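Local coordinates for protein dihydropteroate synthase (PDB 2Y5S) that probably catalyses the condensation of para-aminobenzoate with 6-hydroxymethyl-7,8-dihydropterin diphosphate to 7,8-dihydropteroate, the immediate precursor of folate derivatives, at residues 194-199 against 230-235; 26-31 against 268-273; 145-150 against 198-203; 163-168 against 206-211. All blocks are in the same frame, centred on the assembly; numbering follows the deposited sequence.

Contact 1 of 4, residues 194-199 against 230-235. With 78H (7,8-dihydropteroate), chain P; EDO (1,2-ethanediol), chain S.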
# COMPACT_ATOMS: atom_id res chain seq x y z
N PRO B 194 -18.09 7.43 3.13
CA PRO B 194 -18.28 8.44 2.07
C PRO B 194 -18.80 7.89 0.74
O PRO B 194 -19.11 8.68 -0.18
CB PRO B 194 -16.86 9.00 1.88
CG PRO B 194 -15.98 7.85 2.28
CD PRO B 194 -16.67 7.26 3.47
N GLY B 195 -18.86 6.57 0.62
CA GLY B 195 -19.54 5.94 -0.51
C GLY B 195 -18.78 6.07 -1.80
O GLY B 195 -19.29 6.57 -2.81
N PHE B 196 -17.57 5.56 -1.79
CA PHE B 196 -16.75 5.59 -2.97
C PHE B 196 -17.46 4.89 -4.14
O PHE B 196 -17.95 3.78 -4.00
CB PHE B 196 -15.41 4.90 -2.70
CG PHE B 196 -14.53 5.68 -1.79
CD1 PHE B 196 -13.95 6.84 -2.22
CD2 PHE B 196 -14.31 5.26 -0.47
CE1 PHE B 196 -13.15 7.59 -1.38
CE2 PHE B 196 -13.50 5.99 0.37
CZ PHE B 196 -12.93 7.17 -0.08
N GLY B 197 -17.53 5.58 -5.28
CA GLY B 197 -18.11 5.03 -6.49
C GLY B 197 -19.63 5.18 -6.56
O GLY B 197 -20.25 4.63 -7.46
N PHE B 198 -20.23 5.91 -5.62
CA PHE B 198 -21.70 6.08 -5.62
C PHE B 198 -22.12 7.53 -5.92
O PHE B 198 -22.32 8.35 -5.00
CB PHE B 198 -22.29 5.66 -4.28
CG PHE B 198 -22.29 4.18 -4.03
CD1 PHE B 198 -23.38 3.40 -4.41
CD2 PHE B 198 -21.21 3.56 -3.39
CE1 PHE B 198 -23.41 2.03 -4.16
CE2 PHE B 198 -21.22 2.19 -3.14
CZ PHE B 198 -22.32 1.42 -3.52
N GLY B 199 -22.26 7.84 -7.21
CA GLY B 199 -22.62 9.19 -7.64
C GLY B 199 -21.45 10.16 -7.57
O GLY B 199 -21.62 11.33 -7.22
N ALA B 230 -14.52 2.56 4.93
CA ALA B 230 -14.18 2.88 3.55
C ALA B 230 -14.17 1.60 2.72
O ALA B 230 -13.59 0.60 3.10
CB ALA B 230 -12.82 3.54 3.48
N GLY B 231 -14.82 1.66 1.57
CA GLY B 231 -14.87 0.54 0.65
C GLY B 231 -14.48 0.96 -0.75
O GLY B 231 -15.27 1.61 -1.44
N MET B 232 -13.28 0.58 -1.18
CA MET B 232 -12.81 0.88 -2.54
C MET B 232 -12.43 -0.34 -3.35
O MET B 232 -12.03 -0.20 -4.51
CB MET B 232 -11.63 1.82 -2.43
CG MET B 232 -12.05 3.16 -1.89
SD MET B 232 -10.66 4.19 -1.54
CE MET B 232 -10.21 3.48 0.01
N SER B 233 -12.58 -1.52 -2.75
CA SER B 233 -12.03 -2.76 -3.28
C SER B 233 -12.53 -3.09 -4.69
O SER B 233 -13.73 -3.21 -4.91
CB SER B 233 -12.33 -3.90 -2.31
OG SER B 233 -11.83 -5.15 -2.80
N ARG B 234 -11.59 -3.24 -5.62
CA ARG B 234 -11.86 -3.58 -7.01
C ARG B 234 -12.70 -2.57 -7.80
O ARG B 234 -13.17 -2.87 -8.88
CB ARG B 234 -12.46 -4.99 -7.12
CG ARG B 234 -11.58 -6.03 -6.46
CD ARG B 234 -12.11 -7.43 -6.68
NE ARG B 234 -11.13 -8.44 -6.28
CZ ARG B 234 -11.42 -9.74 -6.17
NH1 ARG B 234 -12.66 -10.18 -6.40
NH2 ARG B 234 -10.47 -10.60 -5.80
N LYS B 235 -12.83 -1.35 -7.29
CA LYS B 235 -13.78 -0.40 -7.85
C LYS B 235 -13.21 0.35 -9.06
O LYS B 235 -12.01 0.35 -9.30
CB LYS B 235 -14.27 0.56 -6.78
CG LYS B 235 -15.24 -0.09 -5.77
CD LYS B 235 -15.96 0.97 -4.93
CE LYS B 235 -16.98 0.33 -3.99
NZ LYS B 235 -17.53 1.34 -3.05
O4 78H P . -18.28 1.26 -0.45
C4 78H P . -19.17 0.65 0.15
C5 78H P . -19.96 -0.33 -0.49
N3 78H P . -19.43 0.95 1.49
C9 78H P . -20.97 -0.96 0.28
N5 78H P . -19.72 -0.70 -1.77
C2 78H P . -20.48 0.29 2.20
N8 78H P . -21.77 -1.94 -0.29
N1 78H P . -21.20 -0.65 1.57
C6 78H P . -20.51 -1.61 -2.38
N2 78H P . -20.75 0.61 3.47
C7 78H P . -21.75 -2.21 -1.73
C10 78H P . -20.20 -2.07 -3.78
N11 78H P . -20.76 -1.13 -4.76
C15 78H P . -19.99 -0.68 -5.73
C16 78H P . -19.92 0.69 -6.01
C17 78H P . -19.23 -1.59 -6.46
C18 78H P . -19.09 1.13 -7.03
C19 78H P . -18.41 -1.14 -7.48
C20 78H P . -18.34 0.22 -7.77
C21 78H P . -17.41 0.72 -8.87
O22 78H P . -17.18 1.94 -8.88
O23 78H P . -16.83 -0.10 -9.61
C1 EDO S . -16.28 -5.04 -8.33
O1 EDO S . -16.19 -4.02 -9.33
C2 EDO S . -16.61 -4.40 -6.99
O2 EDO S . -17.55 -5.22 -6.29
O HOH W 1 -16.99 3.49 0.38

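Contact 2 of 4, residues 26-31 against 268-273. With 78H (7,8-dihydropteroate), chain P.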
# COMPACT_ATOMS: atom_id res chain seq x y z
N MET B 26 -12.97 -5.76 7.04
CA MET B 26 -14.29 -6.35 6.77
C MET B 26 -14.24 -7.09 5.44
O MET B 26 -14.09 -6.46 4.39
CB MET B 26 -15.35 -5.26 6.71
CG MET B 26 -16.70 -5.69 6.13
SD MET B 26 -17.94 -4.37 6.02
CE MET B 26 -18.25 -4.10 7.76
N GLY B 27 -14.37 -8.41 5.47
CA GLY B 27 -14.30 -9.21 4.25
C GLY B 27 -15.66 -9.26 3.57
O GLY B 27 -16.67 -9.49 4.23
N ILE B 28 -15.68 -9.09 2.26
CA ILE B 28 -16.92 -9.03 1.51
C ILE B 28 -17.33 -10.46 1.19
O ILE B 28 -16.60 -11.18 0.50
CB ILE B 28 -16.77 -8.22 0.21
CG1 ILE B 28 -16.40 -6.76 0.51
CG2 ILE B 28 -18.07 -8.29 -0.62
CD1 ILE B 28 -15.78 -6.04 -0.71
N LEU B 29 -18.49 -10.85 1.70
CA LEU B 29 -19.09 -12.15 1.43
C LEU B 29 -20.32 -11.92 0.57
O LEU B 29 -21.43 -11.69 1.07
CB LEU B 29 -19.44 -12.86 2.74
CG LEU B 29 -19.88 -14.32 2.62
CD1 LEU B 29 -18.70 -15.21 2.25
CD2 LEU B 29 -20.51 -14.78 3.92
N ASN B 30 -20.13 -11.98 -0.74
CA ASN B 30 -21.25 -11.86 -1.66
C ASN B 30 -21.95 -13.21 -1.71
O ASN B 30 -21.35 -14.20 -2.10
CB ASN B 30 -20.77 -11.42 -3.04
CG ASN B 30 -20.41 -9.94 -3.09
OD1 ASN B 30 -21.16 -9.09 -2.58
ND2 ASN B 30 -19.26 -9.62 -3.70
N ALA B 31 -23.21 -13.23 -1.28
CA ALA B 31 -24.03 -14.45 -1.24
C ALA B 31 -24.85 -14.58 -2.52
O ALA B 31 -26.07 -14.77 -2.48
CB ALA B 31 -24.95 -14.42 -0.02
N ILE B 268 -12.38 1.08 9.51
CA ILE B 268 -12.67 -0.21 8.87
C ILE B 268 -12.46 -0.09 7.37
O ILE B 268 -12.89 0.89 6.75
CB ILE B 268 -14.13 -0.67 9.14
CG1 ILE B 268 -14.42 -0.75 10.64
CG2 ILE B 268 -14.42 -2.02 8.45
CD1 ILE B 268 -15.88 -1.00 10.99
N VAL B 269 -11.82 -1.10 6.77
CA VAL B 269 -11.73 -1.18 5.33
C VAL B 269 -12.45 -2.46 4.85
O VAL B 269 -12.29 -3.55 5.42
CB VAL B 269 -10.25 -1.09 4.83
CG1 VAL B 269 -9.66 0.35 5.07
CG2 VAL B 269 -9.35 -2.15 5.49
N ARG B 270 -13.30 -2.28 3.84
CA ARG B 270 -14.16 -3.32 3.31
C ARG B 270 -13.52 -3.84 2.05
O ARG B 270 -13.34 -3.11 1.09
CB ARG B 270 -15.55 -2.73 3.00
CG ARG B 270 -16.57 -3.69 2.48
CD ARG B 270 -17.94 -2.98 2.37
NE ARG B 270 -18.95 -3.90 1.88
CZ ARG B 270 -19.14 -4.21 0.60
NH1 ARG B 270 -18.39 -3.66 -0.35
NH2 ARG B 270 -20.09 -5.09 0.27
N VAL B 271 -13.15 -5.12 2.04
CA VAL B 271 -12.32 -5.64 0.97
C VAL B 271 -12.71 -7.04 0.51
O VAL B 271 -13.33 -7.82 1.25
CB VAL B 271 -10.84 -5.67 1.41
CG1 VAL B 271 -10.41 -4.27 1.91
CG2 VAL B 271 -10.61 -6.74 2.51
N HIS B 272 -12.35 -7.34 -0.73
CA HIS B 272 -12.47 -8.68 -1.28
C HIS B 272 -11.26 -9.51 -0.91
O HIS B 272 -11.38 -10.69 -0.58
CB HIS B 272 -12.56 -8.62 -2.80
CG HIS B 272 -13.81 -7.98 -3.31
ND1 HIS B 272 -13.86 -6.65 -3.67
CD2 HIS B 272 -15.05 -8.49 -3.52
CE1 HIS B 272 -15.09 -6.37 -4.08
NE2 HIS B 272 -15.82 -7.46 -4.00
N ASP B 273 -10.09 -8.89 -0.96
CA ASP B 273 -8.82 -9.61 -0.86
C ASP B 273 -8.27 -9.52 0.55
O ASP B 273 -7.47 -8.65 0.87
CB ASP B 273 -7.84 -9.07 -1.90
CG ASP B 273 -8.42 -9.09 -3.27
OD1 ASP B 273 -8.45 -10.20 -3.84
OD2 ASP B 273 -8.90 -8.04 -3.76
O4 78H P . -18.28 1.26 -0.45
C4 78H P . -19.17 0.65 0.15
C5 78H P . -19.96 -0.33 -0.49
N3 78H P . -19.43 0.95 1.49
C9 78H P . -20.97 -0.96 0.28
N5 78H P . -19.72 -0.70 -1.77
C2 78H P . -20.48 0.29 2.20
N8 78H P . -21.77 -1.94 -0.29
N1 78H P . -21.20 -0.65 1.57
C6 78H P . -20.51 -1.61 -2.38
N2 78H P . -20.75 0.61 3.47
C7 78H P . -21.75 -2.21 -1.73
C10 78H P . -20.20 -2.07 -3.78
N11 78H P . -20.76 -1.13 -4.76
C15 78H P . -19.99 -0.68 -5.73
C16 78H P . -19.92 0.69 -6.01
C17 78H P . -19.23 -1.59 -6.46
C18 78H P . -19.09 1.13 -7.03
C19 78H P . -18.41 -1.14 -7.48
C20 78H P . -18.34 0.22 -7.77
C21 78H P . -17.41 0.72 -8.87
O22 78H P . -17.18 1.94 -8.88
O23 78H P . -16.83 -0.10 -9.61

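Contact 3 of 4, residues 145-150 against 198-203. With 78H (7,8-dihydropteroate), chain P; EDO (1,2-ethanediol), chain V.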
# COMPACT_ATOMS: atom_id res chain seq x y z
N ALA B 145 -23.95 4.32 7.95
CA ALA B 145 -24.68 5.23 7.05
C ALA B 145 -23.71 5.65 5.96
O ALA B 145 -22.71 6.33 6.25
CB ALA B 145 -25.17 6.45 7.84
N MET B 146 -23.96 5.23 4.73
CA MET B 146 -23.13 5.61 3.60
C MET B 146 -23.73 6.79 2.86
O MET B 146 -24.96 6.99 2.89
CB MET B 146 -23.01 4.43 2.63
CG MET B 146 -21.85 4.52 1.65
SD MET B 146 -21.96 3.28 0.35
CE MET B 146 -23.12 4.11 -0.77
N HIS B 147 -22.87 7.54 2.18
CA HIS B 147 -23.30 8.58 1.26
C HIS B 147 -23.43 8.04 -0.17
O HIS B 147 -22.48 7.49 -0.73
CB HIS B 147 -22.32 9.76 1.25
CG HIS B 147 -22.65 10.81 0.24
ND1 HIS B 147 -22.25 10.74 -1.08
CD2 HIS B 147 -23.35 11.96 0.36
CE1 HIS B 147 -22.72 11.78 -1.73
NE2 HIS B 147 -23.37 12.55 -0.88
N MET B 148 -24.61 8.23 -0.75
CA MET B 148 -24.83 7.97 -2.15
C MET B 148 -25.65 9.13 -2.66
O MET B 148 -26.60 9.57 -1.99
CB MET B 148 -25.54 6.62 -2.37
CG MET B 148 -26.07 6.39 -3.78
SD MET B 148 -26.83 4.77 -4.08
CE MET B 148 -27.74 4.61 -2.56
N LEU B 149 -25.30 9.65 -3.82
CA LEU B 149 -26.10 10.70 -4.43
C LEU B 149 -27.24 10.02 -5.18
O LEU B 149 -27.01 9.19 -6.05
CB LEU B 149 -25.24 11.56 -5.38
CG LEU B 149 -25.57 13.04 -5.49
CD1 LEU B 149 -25.51 13.71 -4.11
CD2 LEU B 149 -24.61 13.71 -6.45
N GLY B 150 -28.48 10.35 -4.83
CA GLY B 150 -29.63 9.78 -5.53
C GLY B 150 -30.92 10.02 -4.80
O GLY B 150 -30.90 10.45 -3.65
N PHE B 198 -20.23 5.91 -5.62
CA PHE B 198 -21.70 6.08 -5.62
C PHE B 198 -22.12 7.53 -5.92
O PHE B 198 -22.32 8.35 -5.00
CB PHE B 198 -22.29 5.66 -4.28
CG PHE B 198 -22.29 4.18 -4.03
CD1 PHE B 198 -23.38 3.40 -4.41
CD2 PHE B 198 -21.21 3.56 -3.39
CE1 PHE B 198 -23.41 2.03 -4.16
CE2 PHE B 198 -21.22 2.19 -3.14
CZ PHE B 198 -22.32 1.42 -3.52
N GLY B 199 -22.26 7.84 -7.21
CA GLY B 199 -22.62 9.19 -7.64
C GLY B 199 -21.45 10.16 -7.57
O GLY B 199 -21.62 11.33 -7.22
N LYS B 200 -20.25 9.67 -7.87
CA LYS B 200 -19.03 10.48 -7.82
C LYS B 200 -18.32 10.43 -9.16
O LYS B 200 -18.32 9.39 -9.80
CB LYS B 200 -18.08 9.95 -6.74
CG LYS B 200 -18.41 10.41 -5.32
CD LYS B 200 -19.09 9.38 -4.53
CE LYS B 200 -19.68 9.95 -3.25
NZ LYS B 200 -20.69 9.02 -2.68
N ALA B 201 -17.74 11.55 -9.59
CA ALA B 201 -16.82 11.52 -10.73
C ALA B 201 -15.72 10.48 -10.44
O ALA B 201 -15.08 10.53 -9.38
CB ALA B 201 -16.23 12.91 -11.01
N VAL B 202 -15.54 9.54 -11.37
CA VAL B 202 -14.77 8.30 -11.14
C VAL B 202 -13.38 8.54 -10.55
O VAL B 202 -12.94 7.80 -9.69
CB VAL B 202 -14.66 7.43 -12.43
CG1 VAL B 202 -13.95 8.21 -13.61
CG2 VAL B 202 -13.97 6.10 -12.14
N VAL B 203 -12.71 9.58 -11.01
CA VAL B 203 -11.42 9.93 -10.49
C VAL B 203 -11.49 11.17 -9.58
O VAL B 203 -11.13 11.08 -8.41
CB VAL B 203 -10.38 10.05 -11.62
CG1 VAL B 203 -9.10 10.65 -11.10
CG2 VAL B 203 -10.09 8.65 -12.22
O4 78H P . -18.28 1.26 -0.45
C4 78H P . -19.17 0.65 0.15
C5 78H P . -19.96 -0.33 -0.49
N3 78H P . -19.43 0.95 1.49
C9 78H P . -20.97 -0.96 0.28
N5 78H P . -19.72 -0.70 -1.77
C2 78H P . -20.48 0.29 2.20
N8 78H P . -21.77 -1.94 -0.29
N1 78H P . -21.20 -0.65 1.57
C6 78H P . -20.51 -1.61 -2.38
N2 78H P . -20.75 0.61 3.47
C7 78H P . -21.75 -2.21 -1.73
C10 78H P . -20.20 -2.07 -3.78
N11 78H P . -20.76 -1.13 -4.76
C15 78H P . -19.99 -0.68 -5.73
C16 78H P . -19.92 0.69 -6.01
C17 78H P . -19.23 -1.59 -6.46
C18 78H P . -19.09 1.13 -7.03
C19 78H P . -18.41 -1.14 -7.48
C20 78H P . -18.34 0.22 -7.77
C21 78H P . -17.41 0.72 -8.87
O22 78H P . -17.18 1.94 -8.88
O23 78H P . -16.83 -0.10 -9.61
C1 EDO V . -28.43 13.77 -0.93
O1 EDO V . -27.57 14.80 -1.44
C2 EDO V . -27.85 12.44 -1.35
O2 EDO V . -28.76 11.78 -2.23

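Contact 4 of 4, residues 163-168 against 206-211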
# COMPACT_ATOMS: atom_id res chain seq x y z
N GLY B 163 -20.67 21.07 -4.61
CA GLY B 163 -19.87 22.28 -4.45
C GLY B 163 -18.48 21.78 -4.11
O GLY B 163 -17.67 21.57 -5.00
N ASP B 164 -18.22 21.57 -2.82
CA ASP B 164 -17.07 20.77 -2.39
C ASP B 164 -17.60 19.40 -1.97
O ASP B 164 -18.33 19.28 -0.99
CB ASP B 164 -16.32 21.42 -1.23
CG ASP B 164 -15.15 20.58 -0.75
OD1 ASP B 164 -14.84 19.52 -1.36
OD2 ASP B 164 -14.50 20.98 0.24
N VAL B 165 -17.22 18.38 -2.72
CA VAL B 165 -17.74 17.05 -2.48
C VAL B 165 -17.45 16.58 -1.05
O VAL B 165 -18.27 15.89 -0.46
CB VAL B 165 -17.19 16.03 -3.51
CG1 VAL B 165 -15.67 15.88 -3.40
CG2 VAL B 165 -17.89 14.69 -3.34
N VAL B 166 -16.30 16.97 -0.49
CA VAL B 166 -15.95 16.56 0.87
C VAL B 166 -16.90 17.18 1.88
O VAL B 166 -17.37 16.51 2.81
CB VAL B 166 -14.50 16.97 1.24
CG1 VAL B 166 -14.16 16.52 2.68
CG2 VAL B 166 -13.50 16.37 0.22
N THR B 167 -17.18 18.47 1.71
CA THR B 167 -18.10 19.18 2.60
C THR B 167 -19.52 18.64 2.44
O THR B 167 -20.20 18.43 3.44
CB THR B 167 -18.06 20.70 2.35
OG1 THR B 167 -16.72 21.18 2.56
CG2 THR B 167 -19.01 21.44 3.31
N ASP B 168 -19.94 18.41 1.20
CA ASP B 168 -21.31 17.93 0.94
C ASP B 168 -21.51 16.54 1.53
O ASP B 168 -22.56 16.23 2.09
CB ASP B 168 -21.61 17.87 -0.56
CG ASP B 168 -21.66 19.25 -1.21
OD1 ASP B 168 -21.88 20.25 -0.50
OD2 ASP B 168 -21.47 19.31 -2.44
N ASN B 206 -13.91 10.82 -6.22
CA ASN B 206 -13.47 9.71 -5.39
C ASN B 206 -12.09 9.94 -4.76
O ASN B 206 -11.89 9.65 -3.58
CB ASN B 206 -13.49 8.40 -6.19
CG ASN B 206 -14.90 7.86 -6.42
OD1 ASN B 206 -15.73 7.83 -5.50
ND2 ASN B 206 -15.17 7.39 -7.65
N TYR B 207 -11.15 10.46 -5.54
CA TYR B 207 -9.81 10.72 -4.98
C TYR B 207 -9.75 11.97 -4.10
O TYR B 207 -8.94 12.01 -3.20
CB TYR B 207 -8.72 10.71 -6.04
CG TYR B 207 -8.43 9.30 -6.50
CD1 TYR B 207 -7.62 8.46 -5.74
CD2 TYR B 207 -8.99 8.78 -7.65
CE1 TYR B 207 -7.36 7.16 -6.14
CE2 TYR B 207 -8.72 7.47 -8.05
CZ TYR B 207 -7.91 6.68 -7.31
OH TYR B 207 -7.66 5.38 -7.69
N ALA B 208 -10.64 12.93 -4.33
CA ALA B 208 -10.78 14.07 -3.39
C ALA B 208 -11.20 13.52 -2.02
O ALA B 208 -10.65 13.89 -0.98
CB ALA B 208 -11.81 15.07 -3.90
N LEU B 209 -12.18 12.63 -2.03
CA LEU B 209 -12.68 12.05 -0.80
C LEU B 209 -11.64 11.19 -0.12
O LEU B 209 -11.59 11.17 1.09
CB LEU B 209 -13.95 11.23 -1.06
CG LEU B 209 -15.16 12.05 -1.50
CD1 LEU B 209 -16.23 11.13 -2.10
CD2 LEU B 209 -15.73 12.86 -0.35
N LEU B 210 -10.83 10.46 -0.89
CA LEU B 210 -9.79 9.62 -0.29
C LEU B 210 -8.66 10.47 0.30
O LEU B 210 -8.23 10.21 1.43
CB LEU B 210 -9.24 8.61 -1.29
CG LEU B 210 -8.12 7.66 -0.81
CD1 LEU B 210 -8.40 7.07 0.58
CD2 LEU B 210 -7.93 6.56 -1.84
N ALA B 211 -8.18 11.48 -0.45
CA ALA B 211 -7.13 12.40 0.04
C ALA B 211 -7.54 13.17 1.30
O ALA B 211 -6.70 13.43 2.18
CB ALA B 211 -6.74 13.41 -1.06

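Contact 1 of 4, residues 194-199 against 230-235
Phe196 and Lys235 join two loops in a buried contact at the C-terminal mouth of a TIM barrel, one loop following strand 190-193 and the other strand 229-230. Both loops line the 7,8-dihydropteroate pocket, and the ammonium of Lys235 holds them together. Its NZ donates to Phe196 O across the contact (2.7 Å), to Gly231 O in its own loop (2.8 Å) and to O4 of the pterin (2.7 Å), with a weak further bond to the pterin N5. The chain, extended beyond CG, runs beside the aminobenzoate ring before its tip reaches the pterin: Lys235 CG lies 3.7 Å from C20 of the ligand. Gly231 and Gly197 let the backbone come close to O4 and C18 of the ligand.

Away from the ligand, Met232 closes over the Phe196 ring in a Met-aromatic contact. SD of Met232 stands 3.8 Å from the centroid of the Phe196 ring and 9° off its normal: CG beside the backbone N (chi1 -67°) and an extended chi2 (172°) put it over the ring centre, and CG covers the same ring nearer CD2. Ala230 CB and Gly231 O sit at the ring edge, near its plane. Phe198, closing the type II turn that begins at Gly195, offers a face to C16 of the ligand, with its CZ 3.2 Å from N11. Helix 204-211 and Met237 add to the packing round Phe196. A water bridges the loops: it accepts from Phe196 N and from Gly231 N, each at 3.1 Å, and donates to O4 of the ligand.

Contact 2 of 4, residues 26-31 against 268-273
Ile28 packs against Arg270 and His272 where two parallel strands of the barrel run side by side. Its CB is close to Val271 O, the acceptor of the bond from Ile28 N (2.9 Å). CG1, placed beside the backbone N (chi1 -63°), passes 3.3 Å from Val271 O and backs one face of the Arg270 guanidinium, while CG2 comes to Arg270 NH2. The chain then extends to CD1, which sits over the face of the His272 ring in a CH-pi contact, 3.5 Å from the ring centroid and 10° off the normal.

On the far face of the guanidinium lies N8 of 7,8-dihydropteroate, so that the flat group is layered between the ligand and Ile28. Met26 SD meets it at the edge, and a salt bridge from NE to Asp64 anchors its charge; His272 ND1 is bonded to Ser233 OG. Met26 pairs with Arg270 and Gly27 with Val271: Met26 N donates to Val269 O (2.8 Å) and Val271 N to Met26 O (2.9 Å).

Strand 24-30 is flanked by strand 62-66 on its other edge, and strand 268-271 by strand 229-230. Behind the sheet, Leu29 packs on helix 45-58 and Val269 on helix 251-263.

Contact 3 of 4, residues 145-150 against 198-203
Met146 presses its terminal methyl onto the face of the Phe198 ring turned away from the bound 7,8-dihydropteroate, where the C-terminal end of strand 142-146 meets the loop after strand 190-193, its parallel neighbour in the barrel, at the ligand pocket. Met146 CE lies 3.4 Å from the centroid of the Phe198 ring, displaced toward its rim. A bend at chi3 (82°) turns CE onto the ring, while Met146 SD, ending the extended part of the chain, lies 3.6 Å from N3 of the pterin. Met148 adds a second Met-aromatic contact, its SD approaching CD1 of Phe198 obliquely at 3.7 Å.

The backbones are linked only by a long, weak bond from Leu149 N to Phe198 O, and Leu149 CB and CD2 lie along Gly199, where the backbone comes close without a side chain. Lys200 makes the stronger tie: kinked at chi2 (102°), it folds back to place NZ between the two segments. NZ donates to His147 ND1 (2.8 Å), in the plane of that ring, and to Phe198 O (2.9 Å) from above the carbonyl plane. With Pro194 O and Gly195 O, four acceptors surround NZ, more than three protons can serve singly, so at least one proton is shared.

The buried ammonium, ringed by carbonyls, probably keeps its charge, and its bond into ND1 is consistent with a neutral His147 protonated on NE2.

Contact 4 of 4, residues 163-168 against 206-211
Val165 and Val166, in the first turn of helix 165-182, meet Ala208 and Leu209 of helix 204-211 in a small apolar contact without hydrogen bonds across it. The two valines offer different branches. Val165 points at the other helix and spreads both its methyls over it: CG1, between the backbone N and carbonyl carbon (chi1 63°), touches Ala208 CB at 4.0 Å, and CG2 lies 4.1 Å from Leu209 CD2 and about as far from CD1. Val166 is turned across the contact and uses CG2 alone, which reaches Ala208 O (4.0 Å) and slides past Leu209 in the opposite direction. Leu209 in turn lays its CD2 on backbone, 3.9 Å from Val166 CA, and near Val165 O. That methyl therefore rests on the helix surface between the two valines, and no pair here is closer than ordinary van der Waals packing.

Two aspartates bond the backbone at the start of this valine-bearing helix. Asp164 is the N-cap: its OD1 accepts from Val166 N (3.1 Å), met from well above the carboxylate plane. Asp168 turns back to take Gly163 N on the syn lone pair of OD2 (2.9 Å).

Helix 165-182 leads into strand 190-193 and helix 204-211 follows that strand, so successive outer helices of the barrel touch here. Asn206 OD1 ties the second helix to Gly197 N. The second subunit also packs here: its Arg294 forms a salt bridge with Asp164, and its Val287 packs on Leu210 and Ala211.

From the N terminus, residues 26-31 open the longest loop, which contact 2 closes only at 268-273 by pairing first and last parts of the barrel sheet; the other three contacts nest inside it. Contact 3 closes the loop from 145-150 to 198-203, and contact 4, from 163-168 to 206-211, crosses it. Contact 1 begins at 194-199, sharing Phe198 and Gly199 with contact 3, and ends at 230-235, crossing contact 4 as well. Contacts 1, 2 and 3 all border the bound ligand. Contact 1 joins contact 2 through the Arg234-Asp273 salt bridge, while contact 4 joins two outer helices beside the second subunit.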